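Local coordinates for protein delta-1-pyrroline-5-carboxylate dehydrogenase, mitochondrial (Mus musculus, PDB 4E3X) that catalyses the NAD+-dependent oxidation of glutamate gamma-semialdehyde to glutamate, the second step of proline breakdown in the mitochondrion, at residues I106-A111 and P255-Q260; F203-S208 and E277-I282; K119-R124 and A224-V229. All blocks are in the same frame, centred on the assembly; numbering follows the deposited sequence.

Contact 1 of 3, residues I106-A111 and P255-Q260; sequences IDAALA and PPNIIQ
A109 of helix 99-118 and N257, in the turn that leads into strand 259-261, bring their CA atoms to 4.7 Å, where a type II beta turn running from P255 to I258 presses its third residue against the helix. N257 has the positive phi (72°) proper to that place in the turn. Its carbonyl faces the helix, and A109 CA lies 3.3 Å from N257 O in a CA-H...O contact. The side chains at the interface are small on the helix side and polar on the other, an asparagine from the turn and a glutamine from the strand. A108 puts its CB 3.3 Å from N257 OD1, while the CB of N257 lies 3.6 Å from A108 O; the asparagine thus lies against A108, its CB by that residue's carbonyl and its OD1 by the methyl. Q260, the second residue of edge strand 259-261, sends its amide back toward the turn. The chain bends at chi2 (-74°), which brings NE2 to the helix, 3.6 Å from A109 N and 3.8 Å from A108 CB. From there Q260 NE2 donates to N257 OD1 at 3.0 Å, in the carbonyl plane and on a lone pair, with the acceptor also close to the glutamine's own amide plane. Beyond the two segments, NE2 also bonds A105 O of the same helix, and OE1 accepts from G69 N. The glutamine amide is therefore held at both ends and its flip is fixed. Within the parallel sheet of the NAD-binding fold, this is how an edge strand and its preceding turn meet a covering helix. The alanines allow the close approach. No hydrogen bond joins the two segments directly, and for N257 O, buried without a conventional partner in the model, the weak contact from A109 CA probably compensates in part.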
# COMPACT_ATOMS: atom_id res chain seq x y z
N ILE B 106 5.43 -7.17 -23.04
CA ILE B 106 4.48 -6.22 -22.46
C ILE B 106 3.21 -6.13 -23.30
O ILE B 106 2.10 -6.25 -22.78
CB ILE B 106 5.11 -4.82 -22.30
CG1 ILE B 106 6.19 -4.83 -21.22
CG2 ILE B 106 4.03 -3.77 -22.00
CD1 ILE B 106 7.08 -3.59 -21.23
N ASP B 107 3.38 -5.92 -24.60
CA ASP B 107 2.22 -5.75 -25.47
C ASP B 107 1.30 -6.97 -25.42
O ASP B 107 0.09 -6.83 -25.33
CB ASP B 107 2.65 -5.50 -26.92
CG ASP B 107 3.42 -4.20 -27.09
OD1 ASP B 107 3.48 -3.39 -26.14
OD2 ASP B 107 3.98 -4.00 -28.19
N ALA B 108 1.89 -8.17 -25.46
CA ALA B 108 1.11 -9.39 -25.45
C ALA B 108 0.43 -9.62 -24.11
O ALA B 108 -0.70 -10.09 -24.05
CB ALA B 108 1.96 -10.59 -25.84
N ALA B 109 1.13 -9.30 -23.02
CA ALA B 109 0.54 -9.40 -21.70
C ALA B 109 -0.67 -8.46 -21.58
O ALA B 109 -1.74 -8.85 -21.09
CB ALA B 109 1.58 -9.07 -20.63
N LEU B 110 -0.50 -7.22 -22.02
CA LEU B 110 -1.59 -6.25 -21.94
C LEU B 110 -2.82 -6.70 -22.73
O LEU B 110 -3.95 -6.49 -22.29
CB LEU B 110 -1.14 -4.86 -22.42
CG LEU B 110 -0.09 -4.21 -21.52
CD1 LEU B 110 0.43 -2.96 -22.19
CD2 LEU B 110 -0.68 -3.92 -20.14
N ALA B 111 -2.60 -7.34 -23.87
CA ALA B 111 -3.70 -7.83 -24.70
C ALA B 111 -4.44 -8.99 -24.06
O ALA B 111 -5.58 -9.27 -24.43
CB ALA B 111 -3.19 -8.21 -26.09
N PRO B 255 -2.94 -19.40 -18.18
CA PRO B 255 -3.06 -19.12 -19.62
C PRO B 255 -1.82 -18.42 -20.17
O PRO B 255 -1.04 -17.85 -19.40
CB PRO B 255 -4.27 -18.18 -19.70
CG PRO B 255 -5.05 -18.45 -18.45
CD PRO B 255 -4.00 -18.72 -17.41
N PRO B 256 -1.63 -18.46 -21.49
CA PRO B 256 -0.52 -17.72 -22.08
C PRO B 256 -0.62 -16.21 -21.85
O PRO B 256 -1.72 -15.66 -21.72
CB PRO B 256 -0.62 -18.04 -23.58
CG PRO B 256 -2.03 -18.48 -23.78
CD PRO B 256 -2.43 -19.17 -22.51
N ASN B 257 0.54 -15.57 -21.77
CA ASN B 257 0.67 -14.11 -21.66
C ASN B 257 0.26 -13.53 -20.31
O ASN B 257 0.17 -12.31 -20.16
CB ASN B 257 -0.07 -13.40 -22.79
CG ASN B 257 0.51 -13.76 -24.14
OD1 ASN B 257 1.70 -13.54 -24.40
ND2 ASN B 257 -0.31 -14.37 -25.00
N ILE B 258 0.03 -14.39 -19.32
CA ILE B 258 -0.24 -13.92 -17.97
C ILE B 258 1.07 -13.72 -17.17
O ILE B 258 1.24 -12.70 -16.49
CB ILE B 258 -1.21 -14.84 -17.22
CG1 ILE B 258 -2.49 -15.04 -18.05
CG2 ILE B 258 -1.52 -14.29 -15.82
CD1 ILE B 258 -3.13 -13.74 -18.61
N ILE B 259 1.99 -14.67 -17.27
CA ILE B 259 3.35 -14.47 -16.78
C ILE B 259 4.29 -14.73 -17.94
O ILE B 259 4.30 -15.83 -18.50
CB ILE B 259 3.71 -15.38 -15.58
CG1 ILE B 259 2.81 -15.07 -14.37
CG2 ILE B 259 5.18 -15.17 -15.21
CD1 ILE B 259 3.03 -16.01 -13.20
N GLN B 260 5.05 -13.71 -18.33
CA GLN B 260 6.07 -13.83 -19.36
C GLN B 260 7.39 -14.15 -18.67
O GLN B 260 7.77 -13.47 -17.71
CB GLN B 260 6.17 -12.54 -20.17
CG GLN B 260 4.82 -11.96 -20.62
CD GLN B 260 4.15 -12.73 -21.75
OE1 GLN B 260 4.15 -13.96 -21.77
NE2 GLN B 260 3.54 -11.99 -22.68

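Contact 2 of 3, residues F203-S208 and E277-I282; sequences FVAAIS and EHLCGI
G281 O accepts a hydrogen bond from A205 N at 2.9 Å, nearly straight. It also receives a weaker CA-H...O contact from V204, with V204 CA 3.3 Å from G281 O. Beyond it, C280 N bonds F203 O at 2.9 Å with an angle of 173°, and F203 N reaches H278 O at 3.0 Å. These bonds join the strands in parallel, the axes of 203-207 and 279-282 lying 26° apart. Between the F203-L279 and V204-G281 pairs the register slips by one residue; C280 is the extra residue of this beta bulge. A side chain on G281 would be crowded by CG2 of V204, so glycine suits the close pairing here. On the face carrying L279, A205 and I282 the contact is apolar. In the conformer described, one of two modelled, chi1 of 72° sets the F203 ring between its own backbone N and carbonyl carbon and turns it across to the partner strand, with CE2 3.8 Å from L279 CD1. Further along, I207 CD1 meets I282 CG2 at 4.2 Å. Helices 266-274 and 288-300 cover these side chains, F269 and V273 packing on A205, V298 on L279 and I282. The two strands are the first and fourth in chain order but neighbours in the 3-2-1-4-5 sheet of a Rossmann-type fold. S208 follows the first strand and G286 to T290 follow the other, all NAD(+)-binding residues. Backbone bonds and an apolar face thus fix the relative position of two strands whose C-terminal ends lead into the cofactor site.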
# COMPACT_ATOMS: atom_id res chain seq x y z
N PHE B 203 0.72 -3.62 -16.45
CA PHE B 203 1.44 -4.86 -16.14
C PHE B 203 2.32 -4.66 -14.92
O PHE B 203 2.68 -3.52 -14.59
CB PHE B 203 2.29 -5.34 -17.33
CG PHE B 203 3.51 -4.50 -17.57
CD1 PHE B 203 3.43 -3.32 -18.28
CD2 PHE B 203 4.75 -4.88 -17.06
CE1 PHE B 203 4.55 -2.53 -18.50
CE2 PHE B 203 5.88 -4.10 -17.27
CZ PHE B 203 5.78 -2.92 -17.99
N VAL B 204 2.67 -5.76 -14.28
CA VAL B 204 3.56 -5.76 -13.12
C VAL B 204 4.89 -6.40 -13.51
O VAL B 204 4.92 -7.42 -14.21
CB VAL B 204 2.91 -6.57 -11.97
CG1 VAL B 204 3.88 -6.76 -10.80
CG2 VAL B 204 1.60 -5.91 -11.52
N ALA B 205 5.99 -5.78 -13.09
CA ALA B 205 7.31 -6.36 -13.28
C ALA B 205 7.75 -7.06 -12.00
O ALA B 205 7.76 -6.44 -10.93
CB ALA B 205 8.30 -5.26 -13.65
N ALA B 206 8.08 -8.34 -12.09
CA ALA B 206 8.53 -9.12 -10.93
C ALA B 206 10.02 -9.42 -11.08
O ALA B 206 10.45 -9.94 -12.11
CB ALA B 206 7.74 -10.41 -10.79
N ILE B 207 10.79 -9.07 -10.06
CA ILE B 207 12.24 -9.22 -10.09
C ILE B 207 12.68 -10.00 -8.86
O ILE B 207 12.59 -9.49 -7.74
CB ILE B 207 12.91 -7.82 -10.10
CG1 ILE B 207 12.50 -7.04 -11.37
CG2 ILE B 207 14.42 -7.95 -9.97
CD1 ILE B 207 12.83 -5.56 -11.31
N SER B 208 13.13 -11.23 -9.07
CA SER B 208 13.35 -12.16 -7.96
C SER B 208 14.83 -12.48 -7.71
O SER B 208 15.66 -12.36 -8.62
CB SER B 208 12.54 -13.44 -8.19
OG SER B 208 12.84 -14.04 -9.43
N GLU B 277 4.41 3.28 -20.49
CA GLU B 277 3.27 3.99 -19.90
C GLU B 277 2.31 3.05 -19.16
O GLU B 277 1.49 3.51 -18.36
CB GLU B 277 2.52 4.76 -20.97
CG GLU B 277 1.81 3.89 -21.98
CD GLU B 277 1.11 4.70 -23.06
OE1 GLU B 277 0.16 5.44 -22.73
OE2 GLU B 277 1.52 4.60 -24.23
N HIS B 278 2.43 1.75 -19.41
CA HIS B 278 1.52 0.78 -18.83
C HIS B 278 2.04 0.09 -17.57
O HIS B 278 1.39 -0.80 -17.05
CB HIS B 278 1.18 -0.28 -19.87
CG HIS B 278 0.56 0.29 -21.11
ND1 HIS B 278 -0.71 0.81 -21.12
CD2 HIS B 278 1.06 0.46 -22.35
CE1 HIS B 278 -0.99 1.25 -22.34
NE2 HIS B 278 0.07 1.05 -23.10
N LEU B 279 3.21 0.49 -17.08
CA LEU B 279 3.70 -0.09 -15.83
C LEU B 279 2.77 0.27 -14.67
O LEU B 279 2.50 1.44 -14.43
CB LEU B 279 5.09 0.46 -15.52
CG LEU B 279 5.73 -0.12 -14.24
CD1 LEU B 279 6.11 -1.58 -14.43
CD2 LEU B 279 6.95 0.69 -13.80
N CYS B 280 2.31 -0.73 -13.93
CA CYS B 280 1.50 -0.41 -12.76
C CYS B 280 2.09 -0.93 -11.45
O CYS B 280 1.60 -0.57 -10.39
CB CYS B 280 0.05 -0.87 -12.93
SG CYS B 280 -0.16 -2.63 -13.24
N GLY B 281 3.14 -1.73 -11.53
CA GLY B 281 3.73 -2.22 -10.31
C GLY B 281 5.07 -2.85 -10.54
O GLY B 281 5.34 -3.38 -11.62
N ILE B 282 5.92 -2.79 -9.52
CA ILE B 282 7.16 -3.54 -9.49
C ILE B 282 7.16 -4.32 -8.19
O ILE B 282 6.97 -3.75 -7.11
CB ILE B 282 8.39 -2.61 -9.57
CG1 ILE B 282 8.37 -1.80 -10.87
CG2 ILE B 282 9.65 -3.44 -9.48
CD1 ILE B 282 9.49 -0.79 -10.97

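Contact 3 of 3, residues K119-R124 and A224-V229; sequences KPMADR and ALMGNV
A Schellman motif ends helix 213-225, and R124 of helix 121-136 bonds to a carbonyl at that end. G227 is its C-prime residue, with positive phi; G227 N returns to A224 O at 3.0 Å and N228 N to P223 O. R124 NE donates to L225 O at 2.8 Å, the donor standing above the carbonyl plane and the bond somewhat bent (143°). With the chain bent at chi3 (-64°), the guanidinium lies flat over the turn: G227 CA is 3.5 Å above its plane, over the centre. A CB on G227 would press on NH1, and at this positive phi it would also collide with the preceding carbonyl O. R124 NH1 bonds the carbonyls of W116 and D117 at the end of helix 99-118, while R124 NH2 makes a weak bond to M121 SD at 3.4 Å. That thioether crosses to M226, their CE methyls 3.8 Å apart. A leucine at R124 has no N-H for L225 O or the W116 and D117 carbonyls, which would probably be left short of a mate, weakening a tie that W116 NE1, bonded to A224 O, also makes. Because helices 99-118 and 213-225 both present C-terminal carbonyls to it, their partial negative charge probably helps to stabilise the buried positive charge, and one arginine joins the C-terminal ends of two helices.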
# COMPACT_ATOMS: atom_id res chain seq x y z
N LYS B 119 -11.83 -13.09 -15.11
CA LYS B 119 -12.03 -14.46 -14.62
C LYS B 119 -12.39 -14.43 -13.14
O LYS B 119 -11.83 -13.63 -12.38
CB LYS B 119 -10.74 -15.26 -14.76
CG LYS B 119 -10.52 -15.92 -16.09
CD LYS B 119 -9.43 -16.97 -15.93
CE LYS B 119 -9.12 -17.63 -17.25
NZ LYS B 119 -10.34 -18.27 -17.81
N PRO B 120 -13.29 -15.31 -12.70
CA PRO B 120 -13.57 -15.39 -11.27
C PRO B 120 -12.31 -15.70 -10.46
O PRO B 120 -11.46 -16.48 -10.88
CB PRO B 120 -14.56 -16.56 -11.17
CG PRO B 120 -15.25 -16.56 -12.50
CD PRO B 120 -14.18 -16.18 -13.50
N MET B 121 -12.19 -15.05 -9.30
CA MET B 121 -11.04 -15.24 -8.42
C MET B 121 -10.80 -16.73 -8.15
O MET B 121 -9.66 -17.18 -8.11
CB MET B 121 -11.25 -14.49 -7.10
CG MET B 121 -10.03 -14.47 -6.17
SD MET B 121 -8.79 -13.22 -6.57
CE MET B 121 -9.58 -11.73 -5.97
N ALA B 122 -11.88 -17.49 -7.98
CA ALA B 122 -11.77 -18.91 -7.69
C ALA B 122 -11.10 -19.69 -8.81
O ALA B 122 -10.38 -20.65 -8.56
CB ALA B 122 -13.14 -19.49 -7.38
N ASP B 123 -11.35 -19.28 -10.06
CA ASP B 123 -10.73 -19.94 -11.20
C ASP B 123 -9.24 -19.61 -11.30
O ASP B 123 -8.43 -20.47 -11.67
CB ASP B 123 -11.45 -19.55 -12.50
CG ASP B 123 -12.89 -20.03 -12.54
OD1 ASP B 123 -13.28 -20.81 -11.65
OD2 ASP B 123 -13.62 -19.63 -13.46
N ARG B 124 -8.88 -18.38 -10.98
CA ARG B 124 -7.46 -18.05 -10.93
C ARG B 124 -6.78 -18.81 -9.79
O ARG B 124 -5.68 -19.35 -9.96
CB ARG B 124 -7.25 -16.54 -10.80
CG ARG B 124 -7.83 -15.74 -11.96
CD ARG B 124 -7.31 -14.31 -11.97
NE ARG B 124 -7.72 -13.55 -10.80
CZ ARG B 124 -8.55 -12.51 -10.83
NH1 ARG B 124 -9.10 -12.12 -11.97
NH2 ARG B 124 -8.84 -11.87 -9.71
N ALA B 224 -0.28 -12.24 -10.28
CA ALA B 224 -1.09 -12.95 -11.27
C ALA B 224 -2.39 -13.47 -10.67
O ALA B 224 -3.46 -13.39 -11.29
CB ALA B 224 -0.29 -14.08 -11.90
N LEU B 225 -2.32 -14.02 -9.46
CA LEU B 225 -3.50 -14.48 -8.74
C LEU B 225 -4.58 -13.40 -8.65
O LEU B 225 -5.77 -13.69 -8.77
CB LEU B 225 -3.12 -14.94 -7.34
CG LEU B 225 -4.25 -15.26 -6.36
CD1 LEU B 225 -5.00 -16.53 -6.78
CD2 LEU B 225 -3.65 -15.39 -4.96
N MET B 226 -4.14 -12.16 -8.47
CA MET B 226 -5.05 -11.04 -8.29
C MET B 226 -5.49 -10.39 -9.60
O MET B 226 -6.07 -9.31 -9.60
CB MET B 226 -4.42 -10.00 -7.36
CG MET B 226 -4.03 -10.57 -6.00
SD MET B 226 -5.36 -11.40 -5.13
CE MET B 226 -6.40 -10.02 -4.68
N GLY B 227 -5.27 -11.08 -10.71
CA GLY B 227 -5.77 -10.60 -11.99
C GLY B 227 -4.82 -9.74 -12.78
O GLY B 227 -5.21 -9.11 -13.76
N ASN B 228 -3.56 -9.70 -12.34
CA ASN B 228 -2.54 -8.97 -13.08
C ASN B 228 -1.83 -9.83 -14.12
O ASN B 228 -1.88 -11.06 -14.07
CB ASN B 228 -1.51 -8.41 -12.11
CG ASN B 228 -2.12 -7.45 -11.15
OD1 ASN B 228 -2.46 -6.33 -11.53
ND2 ASN B 228 -2.33 -7.88 -9.90
N VAL B 229 -1.18 -9.14 -15.05
CA VAL B 229 -0.25 -9.78 -15.96
C VAL B 229 1.16 -9.30 -15.61
O VAL B 229 1.34 -8.19 -15.12
CB VAL B 229 -0.60 -9.53 -17.44
CG1 VAL B 229 -1.95 -10.15 -17.76
CG2 VAL B 229 -0.59 -8.04 -17.77

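In the fold
Contact 1 and contact 2 both reach the five-stranded parallel sheet, with centres 12 Å apart; contact 3 lies 13 Å from the first and 16 Å from the second. Along the chain, contact 3 nests inside the loop closed by contact 1, while contact 2 crosses both. Helix 99-118 spans the first two: I106 packs on F203 and L110 on H278. V229 joins all three, since its side chain packs on A109 and I258 while its carbonyl O probably accepts from V204 N. A helix end, a sheet edge and the central strand with its neighbour are thereby interlocked, exemplifying how sequence-distant contacts build a single NAD-binding domain.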